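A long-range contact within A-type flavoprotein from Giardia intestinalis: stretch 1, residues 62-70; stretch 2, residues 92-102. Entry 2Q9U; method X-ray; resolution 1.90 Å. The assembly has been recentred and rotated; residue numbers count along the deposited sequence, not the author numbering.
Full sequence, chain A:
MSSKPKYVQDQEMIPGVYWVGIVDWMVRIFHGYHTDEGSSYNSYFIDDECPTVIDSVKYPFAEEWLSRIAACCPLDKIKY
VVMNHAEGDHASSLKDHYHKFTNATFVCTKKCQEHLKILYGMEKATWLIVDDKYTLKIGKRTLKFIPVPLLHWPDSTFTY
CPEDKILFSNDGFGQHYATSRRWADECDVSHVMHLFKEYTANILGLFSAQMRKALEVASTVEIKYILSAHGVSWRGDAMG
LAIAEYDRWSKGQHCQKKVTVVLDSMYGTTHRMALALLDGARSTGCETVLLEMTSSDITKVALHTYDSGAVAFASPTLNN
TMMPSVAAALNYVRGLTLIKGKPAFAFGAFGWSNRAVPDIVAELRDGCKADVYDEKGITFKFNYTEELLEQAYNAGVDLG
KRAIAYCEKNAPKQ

Stretch 1, residues 62-70: AEEWLSRIA
Stretch 2 (92-102) SSLKDHYHKFT

The methyl group of Ala-62 lies over one face of the His-97 imidazole, its CB 3.6 Å from the ring centroid and 27° off the normal, a CH-pi contact. A side chain this small permits the close approach: Ala-62 CB is also 3.2 Å from Ser-93 OG, and the CA atoms of Ala-62 and Ser-93 are 5.2 Å apart. His-97 (chi1 -60°, chi2 93°) is steadied by its own segment, ND1 donating to Ser-93 O at 3.1 Å.

Stretch 1 is regular helix, phi/psi near -62/-44. Stretch 2 has a short helix through 94-97, then a 3-10 turn at 98-100, and leaves it at Phe-101 (phi/psi -88/79). The register advances from Ala-62 beside Ser-93 to Leu-66 beside Lys-100, CA atoms 8.8 Å apart, so the chains run in the same sense but diverge. Longer side chains fill the widening gap. Phe-101 (m, chi2 -82°) sets CZ 3.5 Å from Trp-65 CH2, 3.6 Å from Leu-66 CD2 and 3.9 Å from Ile-69 CD1; Trp-65 is t (chi2 61°), Leu-66 and Ile-69 both m,t. The Trp-65 and Phe-101 planes meet obliquely at 61°.

At the exposed margin, extended Lys-100 (m,t,t,t) carries NZ to 3.0 Å from OE2 of Glu-63 (m,m), a salt bridge, while its aliphatic CD packs 3.6 Å from Leu-66 CD1.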

ATOM      1  N   ALA A  62      17.534  -0.774  21.199  1.00 12.25           N
ATOM      2  CA  ALA A  62      18.221  -0.730  22.483  1.00 12.47           C
ATOM      3  C   ALA A  62      19.737  -0.805  22.382  1.00 12.13           C
ATOM      4  O   ALA A  62      20.418  -0.015  23.026  1.00 11.01           O
ATOM      5  CB  ALA A  62      17.705  -1.835  23.428  1.00 11.54           C
ATOM      6  N   GLU A  63      20.256  -1.740  21.572  1.00 12.73           N
ATOM      7  CA  GLU A  63      21.713  -1.977  21.496  1.00 14.46           C
ATOM      8  C   GLU A  63      22.426  -0.842  20.799  1.00 13.52           C
ATOM      9  O   GLU A  63      23.548  -0.492  21.144  1.00 11.46           O
ATOM     10  CB  GLU A  63      22.045  -3.296  20.776  1.00 15.49           C
ATOM     11  CG  GLU A  63      21.575  -4.572  21.535  1.00 19.50           C
ATOM     12  CD  GLU A  63      22.261  -4.808  22.906  1.00 26.41           C
ATOM     13  OE1 GLU A  63      23.362  -4.255  23.186  1.00 28.17           O
ATOM     14  OE2 GLU A  63      21.688  -5.577  23.723  1.00 29.52           O
ATOM     15  N   GLU A  64      21.758  -0.260  19.812  1.00 13.05           N
ATOM     16  CA  GLU A  64      22.300   0.955  19.182  1.00 12.46           C
ATOM     17  C   GLU A  64      22.434   2.132  20.157  1.00 12.38           C
ATOM     18  O   GLU A  64      23.487   2.799  20.219  1.00 11.64           O
ATOM     19  CB  GLU A  64      21.452   1.330  17.967  1.00 12.96           C
ATOM     20  CG  GLU A  64      22.038   2.515  17.168  1.00 13.56           C
ATOM     21  CD  GLU A  64      21.197   2.933  15.950  1.00 13.36           C
ATOM     22  OE1 GLU A  64      20.181   2.280  15.591  1.00 13.30           O
ATOM     23  OE2 GLU A  64      21.562   3.966  15.360  1.00 15.65           O
ATOM     24  N   TRP A  65      21.369   2.390  20.910  1.00 12.64           N
ATOM     25  CA  TRP A  65      21.323   3.406  21.955  1.00 12.75           C
ATOM     26  C   TRP A  65      22.418   3.154  23.009  1.00 13.23           C
ATOM     27  O   TRP A  65      23.169   4.070  23.403  1.00 12.59           O
ATOM     28  CB  TRP A  65      19.935   3.348  22.591  1.00 12.35           C
ATOM     29  CG  TRP A  65      19.696   4.224  23.810  1.00 12.88           C
ATOM     30  CD1 TRP A  65      19.775   5.596  23.880  1.00 10.79           C
ATOM     31  CD2 TRP A  65      19.278   3.781  25.119  1.00 11.57           C
ATOM     32  NE1 TRP A  65      19.452   6.014  25.150  1.00 11.91           N
ATOM     33  CE2 TRP A  65      19.146   4.931  25.926  1.00 11.03           C
ATOM     34  CE3 TRP A  65      19.044   2.518  25.691  1.00 11.51           C
ATOM     35  CZ2 TRP A  65      18.778   4.867  27.296  1.00 12.87           C
ATOM     36  CZ3 TRP A  65      18.670   2.453  27.047  1.00 12.16           C
ATOM     37  CH2 TRP A  65      18.540   3.620  27.825  1.00 11.91           C
ATOM     38  N   LEU A  66      22.528   1.910  23.459  1.00 13.05           N
ATOM     39  CA  LEU A  66      23.542   1.590  24.479  1.00 12.65           C
ATOM     40  C   LEU A  66      24.950   1.800  23.900  1.00 12.82           C
ATOM     41  O   LEU A  66      25.846   2.276  24.618  1.00 12.39           O
ATOM     42  CB  LEU A  66      23.350   0.149  24.969  1.00 12.88           C
ATOM     43  CG  LEU A  66      22.069  -0.055  25.801  1.00 12.95           C
ATOM     44  CD1 LEU A  66      21.783  -1.552  26.060  1.00 15.86           C
ATOM     45  CD2 LEU A  66      22.126   0.737  27.128  1.00 13.50           C
ATOM     46  N   SER A  67      25.120   1.463  22.615  1.00 12.31           N
ATOM     47  CA  SER A  67      26.410   1.627  21.926  1.00 12.73           C
ATOM     48  C   SER A  67      26.825   3.094  21.855  1.00 11.40           C
ATOM     49  O   SER A  67      27.987   3.430  22.111  1.00 10.22           O
ATOM     50  CB  SER A  67      26.397   0.999  20.527  1.00 12.26           C
ATOM     51  OG  SER A  67      26.344  -0.413  20.646  1.00 15.22           O
ATOM     52  N   ARG A  68      25.873   3.961  21.501  1.00 10.31           N
ATOM     53  CA  ARG A  68      26.125   5.400  21.510  1.00 10.64           C
ATOM     54  C   ARG A  68      26.470   5.945  22.894  1.00 10.99           C
ATOM     55  O   ARG A  68      27.409   6.729  23.038  1.00 10.38           O
ATOM     56  CB  ARG A  68      24.947   6.169  20.907  1.00 10.21           C
ATOM     57  CG  ARG A  68      24.700   5.823  19.439  1.00  8.93           C
ATOM     58  CD  ARG A  68      23.691   6.825  18.882  1.00  9.29           C
ATOM     59  NE  ARG A  68      23.206   6.437  17.563  1.00 12.37           N
ATOM     60  CZ  ARG A  68      23.888   6.618  16.439  1.00 13.81           C
ATOM     61  NH1 ARG A  68      25.103   7.170  16.484  1.00 11.64           N
ATOM     62  NH2 ARG A  68      23.353   6.238  15.274  1.00 15.77           N
ATOM     63  N   ILE A  69      25.733   5.513  23.914  1.00 11.77           N
ATOM     64  CA  ILE A  69      26.057   5.921  25.286  1.00 12.44           C
ATOM     65  C   ILE A  69      27.461   5.448  25.700  1.00 12.89           C
ATOM     66  O   ILE A  69      28.257   6.229  26.208  1.00 13.17           O
ATOM     67  CB  ILE A  69      25.012   5.409  26.323  1.00 12.34           C
ATOM     68  CG1 ILE A  69      23.661   6.086  26.063  1.00 12.70           C
ATOM     69  CG2 ILE A  69      25.436   5.805  27.757  1.00 12.70           C
ATOM     70  CD1 ILE A  69      22.478   5.426  26.822  1.00 12.21           C
ATOM     71  N   ALA A  70      27.744   4.176  25.490  1.00 13.35           N
ATOM     72  CA  ALA A  70      29.036   3.579  25.883  1.00 14.30           C
ATOM     73  C   ALA A  70      30.214   4.252  25.189  1.00 14.87           C
ATOM     74  O   ALA A  70      31.330   4.275  25.721  1.00 14.58           O
ATOM     75  CB  ALA A  70      29.040   2.058  25.589  1.00 14.77           C
ATOM     76  N   SER A  92      10.854   1.976  26.044  1.00 11.93           N
ATOM     77  CA  SER A  92      10.654   0.531  26.112  1.00 12.92           C
ATOM     78  C   SER A  92      11.939  -0.302  26.157  1.00 13.09           C
ATOM     79  O   SER A  92      11.905  -1.468  26.608  1.00 13.96           O
ATOM     80  CB  SER A  92       9.703   0.025  25.029  1.00 13.02           C
ATOM     81  OG  SER A  92      10.193   0.300  23.734  1.00 13.02           O
ATOM     82  N   SER A  93      13.065   0.289  25.742  1.00 12.85           N
ATOM     83  CA  SER A  93      14.378  -0.385  25.937  1.00 12.85           C
ATOM     84  C   SER A  93      14.667  -0.634  27.423  1.00 13.14           C
ATOM     85  O   SER A  93      15.493  -1.475  27.766  1.00 13.71           O
ATOM     86  CB  SER A  93      15.512   0.436  25.327  1.00 12.43           C
ATOM     87  OG  SER A  93      15.477   0.427  23.906  1.00 12.39           O
ATOM     88  N   LEU A  94      14.025   0.109  28.318  1.00 13.68           N
ATOM     89  CA  LEU A  94      14.313  -0.089  29.736  1.00 14.32           C
ATOM     90  C   LEU A  94      13.804  -1.443  30.262  1.00 15.51           C
ATOM     91  O   LEU A  94      14.373  -1.982  31.217  1.00 15.66           O
ATOM     92  CB  LEU A  94      13.772   1.054  30.589  1.00 13.68           C
ATOM     93  CG  LEU A  94      14.294   2.468  30.303  1.00 13.50           C
ATOM     94  CD1 LEU A  94      13.680   3.442  31.286  1.00 14.19           C
ATOM     95  CD2 LEU A  94      15.819   2.523  30.292  1.00 12.54           C
ATOM     96  N   LYS A  95      12.734  -1.973  29.665  1.00 16.69           N
ATOM     97  CA  LYS A  95      12.184  -3.270  30.115  1.00 18.54           C
ATOM     98  C   LYS A  95      13.276  -4.329  30.285  1.00 18.99           C
ATOM     99  O   LYS A  95      13.413  -4.928  31.353  1.00 19.83           O
ATOM    100  CB  LYS A  95      11.087  -3.780  29.175  1.00 18.28           C
ATOM    101  CG  LYS A  95      10.345  -4.987  29.733  1.00 21.29           C
ATOM    102  CD  LYS A  95       9.157  -5.380  28.870  1.00 27.94           C
ATOM    103  CE  LYS A  95       8.290  -6.404  29.593  1.00 32.51           C
ATOM    104  NZ  LYS A  95       9.080  -7.501  30.255  1.00 36.27           N
ATOM    105  N   ASP A  96      14.048  -4.551  29.227  1.00 18.71           N
ATOM    106  CA  ASP A  96      14.993  -5.661  29.184  1.00 19.59           C
ATOM    107  C   ASP A  96      16.372  -5.225  29.664  1.00 18.80           C
ATOM    108  O   ASP A  96      17.262  -6.051  29.861  1.00 19.11           O
ATOM    109  CB  ASP A  96      15.085  -6.232  27.768  1.00 20.00           C
ATOM    110  CG  ASP A  96      13.999  -7.248  27.475  1.00 23.91           C
ATOM    111  OD1 ASP A  96      13.574  -7.953  28.414  1.00 28.74           O
ATOM    112  OD2 ASP A  96      13.570  -7.342  26.307  1.00 28.11           O
ATOM    113  N   HIS A  97      16.652  -3.915  29.562  1.00 17.85           N
ATOM    114  CA  HIS A  97      18.008  -3.337  29.570  1.00 17.44           C
ATOM    115  C   HIS A  97      18.388  -2.399  30.707  1.00 17.28           C
ATOM    116  O   HIS A  97      19.464  -1.902  30.803  1.00 18.13           O
ATOM    117  CB  HIS A  97      18.331  -2.634  28.265  1.00 16.53           C
ATOM    118  CG  HIS A  97      18.273  -3.516  27.064  1.00 15.83           C
ATOM    119  ND1 HIS A  97      17.149  -3.653  26.293  1.00 17.02           N
ATOM    120  CD2 HIS A  97      19.203  -4.295  26.499  1.00 14.83           C
ATOM    121  CE1 HIS A  97      17.393  -4.471  25.302  1.00 14.11           C
ATOM    122  NE2 HIS A  97      18.631  -4.882  25.413  1.00 17.52           N
ATOM    123  N   TYR A  98      17.477  -2.127  31.558  1.00 17.21           N
ATOM    124  CA  TYR A  98      17.708  -1.058  32.520  1.00 17.28           C
ATOM    125  C   TYR A  98      18.808  -1.444  33.503  1.00 17.91           C
ATOM    126  O   TYR A  98      19.538  -0.588  34.003  1.00 17.03           O
ATOM    127  CB  TYR A  98      16.420  -0.735  33.278  1.00 17.28           C
ATOM    128  CG  TYR A  98      16.097  -1.718  34.381  1.00 18.72           C
ATOM    129  CD1 TYR A  98      15.355  -2.863  34.123  1.00 18.20           C
ATOM    130  CD2 TYR A  98      16.537  -1.502  35.680  1.00 20.39           C
ATOM    131  CE1 TYR A  98      15.058  -3.764  35.128  1.00 20.16           C
ATOM    132  CE2 TYR A  98      16.245  -2.396  36.691  1.00 20.09           C
ATOM    133  CZ  TYR A  98      15.505  -3.525  36.409  1.00 20.64           C
ATOM    134  OH  TYR A  98      15.215  -4.418  37.415  1.00 23.23           O
ATOM    135  N   HIS A  99      18.919  -2.739  33.776  1.00 18.21           N
ATOM    136  CA  HIS A  99      19.987  -3.264  34.652  1.00 20.25           C
ATOM    137  C   HIS A  99      21.394  -2.962  34.160  1.00 19.46           C
ATOM    138  O   HIS A  99      22.351  -3.058  34.931  1.00 19.18           O
ATOM    139  CB  HIS A  99      19.885  -4.780  34.803  1.00 20.74           C
ATOM    140  CG  HIS A  99      18.985  -5.218  35.906  1.00 25.08           C
ATOM    141  ND1 HIS A  99      19.099  -4.739  37.194  1.00 27.90           N
ATOM    142  CD2 HIS A  99      17.954  -6.096  35.915  1.00 27.40           C
ATOM    143  CE1 HIS A  99      18.177  -5.311  37.949  1.00 30.39           C
ATOM    144  NE2 HIS A  99      17.464  -6.129  37.195  1.00 29.24           N
ATOM    145  N   LYS A 100      21.530  -2.614  32.881  1.00 18.39           N
ATOM    146  CA  LYS A 100      22.854  -2.366  32.322  1.00 17.86           C
ATOM    147  C   LYS A 100      23.487  -1.114  32.892  1.00 17.41           C
ATOM    148  O   LYS A 100      24.718  -0.971  32.872  1.00 16.21           O
ATOM    149  CB  LYS A 100      22.832  -2.355  30.790  1.00 19.07           C
ATOM    150  CG  LYS A 100      22.374  -3.721  30.232  1.00 20.52           C
ATOM    151  CD  LYS A 100      22.477  -3.799  28.743  1.00 26.06           C
ATOM    152  CE  LYS A 100      22.029  -5.183  28.216  1.00 26.86           C
ATOM    153  NZ  LYS A 100      22.137  -5.220  26.717  1.00 29.70           N
ATOM    154  N   PHE A 101      22.653  -0.208  33.399  1.00 15.77           N
ATOM    155  CA  PHE A 101      23.136   0.959  34.093  1.00 15.67           C
ATOM    156  C   PHE A 101      23.315   0.589  35.567  1.00 16.41           C
ATOM    157  O   PHE A 101      22.478   0.918  36.415  1.00 15.46           O
ATOM    158  CB  PHE A 101      22.158   2.129  33.904  1.00 15.79           C
ATOM    159  CG  PHE A 101      21.921   2.481  32.459  1.00 14.71           C
ATOM    160  CD1 PHE A 101      22.831   3.297  31.767  1.00 15.50           C
ATOM    161  CD2 PHE A 101      20.804   1.989  31.786  1.00 16.45           C
ATOM    162  CE1 PHE A 101      22.610   3.628  30.422  1.00 15.30           C
ATOM    163  CE2 PHE A 101      20.570   2.309  30.440  1.00 19.11           C
ATOM    164  CZ  PHE A 101      21.474   3.138  29.759  1.00 17.01           C
ATOM    165  N   THR A 102      24.423  -0.104  35.850  1.00 17.16           N
ATOM    166  CA  THR A 102      24.674  -0.727  37.172  1.00 18.74           C
ATOM    167  C   THR A 102      24.560   0.245  38.322  1.00 18.15           C
ATOM    168  O   THR A 102      24.052  -0.081  39.410  1.00 17.78           O
ATOM    169  CB  THR A 102      26.122  -1.268  37.287  1.00 19.34           C
ATOM    170  OG1 THR A 102      26.612  -1.647  36.001  1.00 22.93           O
ATOM    171  CG2 THR A 102      26.143  -2.458  38.208  1.00 22.49           C
TER